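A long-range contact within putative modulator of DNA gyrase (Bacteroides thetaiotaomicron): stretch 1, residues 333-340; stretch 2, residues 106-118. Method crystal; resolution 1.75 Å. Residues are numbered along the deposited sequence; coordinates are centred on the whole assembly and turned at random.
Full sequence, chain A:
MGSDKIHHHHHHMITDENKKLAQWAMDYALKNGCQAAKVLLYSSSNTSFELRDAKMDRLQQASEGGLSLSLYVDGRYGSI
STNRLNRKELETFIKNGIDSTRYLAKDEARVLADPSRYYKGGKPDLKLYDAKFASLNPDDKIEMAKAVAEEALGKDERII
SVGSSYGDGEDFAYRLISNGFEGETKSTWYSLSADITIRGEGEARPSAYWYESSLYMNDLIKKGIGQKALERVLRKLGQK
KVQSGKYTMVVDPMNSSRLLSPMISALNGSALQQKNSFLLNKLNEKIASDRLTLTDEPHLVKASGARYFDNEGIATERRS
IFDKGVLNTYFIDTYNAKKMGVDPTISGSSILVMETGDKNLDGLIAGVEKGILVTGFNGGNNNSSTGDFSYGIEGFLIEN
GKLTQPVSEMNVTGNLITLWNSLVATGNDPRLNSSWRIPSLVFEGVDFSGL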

# COMPACT_ATOMS: atom_id res chain seq x y z
N ASP A 333 -21.35 13.21 -3.62
CA ASP A 333 -20.87 13.93 -4.79
C ASP A 333 -21.91 13.92 -5.92
O ASP A 333 -23.02 13.37 -5.82
CB ASP A 333 -19.52 13.39 -5.26
CG ASP A 333 -19.63 12.06 -5.96
OD1 ASP A 333 -20.69 11.38 -5.89
OD2 ASP A 333 -18.63 11.60 -6.52
N THR A 334 -21.55 14.56 -7.03
CA THR A 334 -22.50 14.81 -8.11
C THR A 334 -22.99 13.48 -8.67
O THR A 334 -24.19 13.28 -8.87
CB THR A 334 -21.84 15.67 -9.18
OG1 THR A 334 -21.55 16.99 -8.65
CG2 THR A 334 -22.78 15.97 -10.34
N TYR A 335 -22.06 12.58 -8.93
CA TYR A 335 -22.39 11.27 -9.50
C TYR A 335 -23.35 10.46 -8.63
O TYR A 335 -24.40 10.02 -9.09
CB TYR A 335 -21.12 10.51 -9.70
CG TYR A 335 -21.28 9.15 -10.27
CD1 TYR A 335 -21.74 8.98 -11.58
CD2 TYR A 335 -20.93 8.05 -9.55
CE1 TYR A 335 -21.88 7.74 -12.12
CE2 TYR A 335 -21.05 6.79 -10.08
CZ TYR A 335 -21.52 6.64 -11.37
OH TYR A 335 -21.60 5.34 -11.86
N ASN A 336 -23.01 10.25 -7.35
CA ASN A 336 -23.88 9.52 -6.48
C ASN A 336 -25.21 10.23 -6.20
O ASN A 336 -26.26 9.56 -6.03
CB ASN A 336 -23.15 9.13 -5.20
CG ASN A 336 -22.12 8.08 -5.44
OD1 ASN A 336 -22.45 6.94 -5.81
ND2 ASN A 336 -20.86 8.43 -5.25
N ALA A 337 -25.20 11.55 -6.16
CA ALA A 337 -26.44 12.30 -6.05
C ALA A 337 -27.37 11.96 -7.24
O ALA A 337 -28.55 11.64 -7.05
CB ALA A 337 -26.19 13.81 -5.98
N LYS A 338 -26.82 11.99 -8.45
CA LYS A 338 -27.62 11.67 -9.64
C LYS A 338 -28.17 10.25 -9.61
O LYS A 338 -29.37 10.03 -9.91
CB LYS A 338 -26.81 11.93 -10.91
CG LYS A 338 -27.66 11.97 -12.18
CD LYS A 338 -26.97 12.65 -13.29
CE LYS A 338 -27.71 12.51 -14.63
NZ LYS A 338 -29.08 13.17 -14.54
N LYS A 339 -27.35 9.30 -9.18
CA LYS A 339 -27.77 7.91 -9.11
C LYS A 339 -28.86 7.66 -8.11
O LYS A 339 -29.77 6.85 -8.33
CB LYS A 339 -26.60 7.00 -8.79
CG LYS A 339 -25.57 7.01 -9.86
CD LYS A 339 -24.52 6.00 -9.63
CE LYS A 339 -24.82 4.69 -10.30
NZ LYS A 339 -23.59 3.83 -10.15
N MET A 340 -28.78 8.36 -6.99
CA MET A 340 -29.71 8.18 -5.93
C MET A 340 -30.95 9.03 -6.07
O MET A 340 -31.93 8.80 -5.36
CB MET A 340 -29.03 8.47 -4.59
CG MET A 340 -28.04 7.37 -4.22
SD MET A 340 -27.55 7.33 -2.51
CE MET A 340 -26.47 8.68 -2.59
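Stretch 2, residues 106-118: KDEARVLADPSRY

Residues 334-340 form a helix, introduced by Asp 333 at the N-cap position. The side chain of Asp 333, with chi1 in the p well, turns back over the first turn, where its OD1 accepts from Asn 336 N at 3.0 Å and also from Asn 336 ND2 at 3.0 Å. The regular i to i+4 bonding begins at once, with Ala 337 N 2.9 Å from Asp 333 O. Stretch 2 has no such regularity. It opens with a type I turn from Asp 107 to Arg 110, closed by a bond of 3.1 Å from Arg 110 N to Asp 107 O, runs on in extended conformation from Val 111 to Asp 114, and ends in a short 3-10 segment, residues 115-117.

Because one partner is a helix and the other a largely irregular chain, no single crossing angle describes the contact. The order of the contacts nevertheless gives a direction. The turn lies beside Tyr 335, Lys 338 and Lys 339, and the chain then passes toward the start of the helix, so that Arg 110 comes opposite Tyr 335 (CA to CA 5.7 Å) and Ala 113 opposite Thr 334 (CA to CA 6.0 Å). Together the two stretches bury 493 Å², with Tyr 335 contributing the largest single share.

Tyr 335 leaves the helix with chi1 at 180°, and its CA-to-CB bond points sideways, but the ring extends to the turn of stretch 2. Its OH donates to Asp 107 OD2 at 2.7 Å. The other carboxylate oxygen, Asp 107 OD1, accepts from Ala 109 N at 3.1 Å, so the same side chain both braces the turn and holds the tyrosine. Lys 339 NZ, in turn, donates to Tyr 335 OH at 3.0 Å. Over one face of the ring lies the guanidinium of Arg 110, almost perfectly flat: the planes differ by 4°, and Arg 110 CZ is 3.6 Å from the centroid of the Tyr 335 ring, a geometry that combines stacking with a cation-pi interaction. Ala 109 packs closely too, its CB 3.5 Å from Tyr 335 CE1, while Ala 109 O approaches the ring edge at 3.3 Å from Tyr 335 CD1.

One turn further along the helix, the aliphatic part of Lys 338 lies along stretch 2. Its CD is 3.8 Å from Ala 109 CA and equally far from Val 111 CG2, and Lys 338 CE comes within 3.3 Å of Glu 108 O. Thr 334 points toward the extended segment. Its CG2 meets Val 111 CG2 at 3.9 Å, and its OG1 lies 3.6 Å from Ala 113 CB. Arg 117 reaches back from the 3-10 segment, but its bond from NH1 to Thr 334 OG1, 3.3 Å long, is weak. A water adds a looser link, donating to Asp 333 OD2 at 2.7 Å and accepting weakly from Arg 110 NH1 at 3.4 Å.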

# COMPACT_ATOMS: atom_id res chain seq x y z
N LYS A 106 -21.69 3.52 -21.84
CA LYS A 106 -21.98 4.84 -21.34
C LYS A 106 -22.52 4.82 -19.91
O LYS A 106 -23.13 3.85 -19.45
CB LYS A 106 -22.92 5.59 -22.30
CG LYS A 106 -24.26 5.10 -22.35
CD LYS A 106 -25.08 5.82 -23.49
CE LYS A 106 -26.55 5.45 -23.24
NZ LYS A 106 -27.46 6.01 -24.26
N ASP A 107 -22.19 5.89 -19.21
CA ASP A 107 -22.72 6.12 -17.86
C ASP A 107 -23.31 7.50 -17.76
O ASP A 107 -22.58 8.48 -17.64
CB ASP A 107 -21.61 5.98 -16.86
CG ASP A 107 -22.12 5.95 -15.43
OD1 ASP A 107 -23.23 6.47 -15.18
OD2 ASP A 107 -21.46 5.41 -14.56
N GLU A 108 -24.63 7.58 -17.84
CA GLU A 108 -25.27 8.88 -18.00
C GLU A 108 -25.31 9.68 -16.73
O GLU A 108 -25.67 10.88 -16.72
CB GLU A 108 -26.67 8.69 -18.55
CG GLU A 108 -26.64 8.24 -20.01
CD GLU A 108 -28.01 8.22 -20.65
OE1 GLU A 108 -28.61 9.30 -20.83
OE2 GLU A 108 -28.50 7.12 -20.94
N ALA A 109 -24.97 9.01 -15.66
CA ALA A 109 -24.87 9.72 -14.35
C ALA A 109 -23.55 10.47 -14.20
O ALA A 109 -23.45 11.30 -13.25
CB ALA A 109 -25.09 8.78 -13.22
N ARG A 110 -22.54 10.21 -15.06
CA ARG A 110 -21.27 10.91 -15.03
C ARG A 110 -21.49 12.22 -15.76
O ARG A 110 -21.41 12.33 -16.98
CB ARG A 110 -20.10 10.09 -15.68
CG ARG A 110 -19.66 8.90 -14.89
CD ARG A 110 -18.84 9.26 -13.69
NE ARG A 110 -18.40 8.08 -13.01
CZ ARG A 110 -17.88 8.08 -11.79
NH1 ARG A 110 -17.73 9.19 -11.10
NH2 ARG A 110 -17.53 6.94 -11.26
N VAL A 111 -21.80 13.26 -14.96
CA VAL A 111 -22.03 14.59 -15.45
C VAL A 111 -21.21 15.59 -14.65
O VAL A 111 -20.71 15.29 -13.59
CB VAL A 111 -23.53 14.97 -15.37
CG1 VAL A 111 -24.36 14.07 -16.27
CG2 VAL A 111 -23.99 14.97 -13.93
N LEU A 112 -21.02 16.76 -15.22
CA LEU A 112 -20.35 17.84 -14.49
C LEU A 112 -21.36 18.42 -13.51
O LEU A 112 -22.58 18.34 -13.70
CB LEU A 112 -19.85 18.92 -15.45
CG LEU A 112 -18.69 18.56 -16.42
CD1 LEU A 112 -18.14 19.78 -17.12
CD2 LEU A 112 -17.63 17.89 -15.73
N ALA A 113 -20.83 18.95 -12.43
CA ALA A 113 -21.68 19.67 -11.46
C ALA A 113 -22.31 20.91 -12.11
O ALA A 113 -21.79 21.48 -13.05
CB ALA A 113 -20.82 20.09 -10.27
N ASP A 114 -23.42 21.36 -11.53
CA ASP A 114 -24.04 22.62 -11.88
C ASP A 114 -23.02 23.71 -11.50
O ASP A 114 -22.61 23.75 -10.32
CB ASP A 114 -25.27 22.78 -11.01
CG ASP A 114 -25.98 24.11 -11.16
OD1 ASP A 114 -25.49 25.15 -11.64
OD2 ASP A 114 -27.17 24.17 -10.77
N PRO A 115 -22.61 24.56 -12.41
CA PRO A 115 -21.55 25.53 -12.10
C PRO A 115 -21.93 26.61 -11.11
O PRO A 115 -21.01 27.23 -10.56
CB PRO A 115 -21.17 26.10 -13.47
CG PRO A 115 -22.39 25.91 -14.22
CD PRO A 115 -23.05 24.71 -13.79
N SER A 116 -23.20 26.70 -10.79
CA SER A 116 -23.68 27.63 -9.74
C SER A 116 -23.14 27.17 -8.36
O SER A 116 -23.00 28.00 -7.43
CB SER A 116 -25.18 27.72 -9.75
OG SER A 116 -25.75 26.59 -9.20
N ARG A 117 -22.79 25.87 -8.26
CA ARG A 117 -22.21 25.30 -7.04
C ARG A 117 -20.71 25.46 -6.86
O ARG A 117 -20.20 25.11 -5.81
CB ARG A 117 -22.51 23.80 -6.98
CG ARG A 117 -23.96 23.47 -7.03
CD ARG A 117 -24.20 21.97 -7.06
NE ARG A 117 -23.73 21.37 -5.84
CZ ARG A 117 -23.04 20.20 -5.76
NH1 ARG A 117 -22.83 19.39 -6.82
NH2 ARG A 117 -22.66 19.81 -4.59
N TYR A 118 -19.98 25.91 -7.88
CA TYR A 118 -18.56 26.01 -7.78
C TYR A 118 -18.08 27.12 -6.85
O TYR A 118 -18.77 28.12 -6.68
CB TYR A 118 -18.00 26.32 -9.15
CG TYR A 118 -18.09 25.19 -10.17
CD1 TYR A 118 -18.00 23.87 -9.78
CD2 TYR A 118 -18.21 25.48 -11.54
CE1 TYR A 118 -18.01 22.84 -10.74
CE2 TYR A 118 -18.18 24.47 -12.48
CZ TYR A 118 -18.07 23.18 -12.09
OH TYR A 118 -18.08 22.08 -13.02
O HOH W 1 -17.88 9.29 -7.71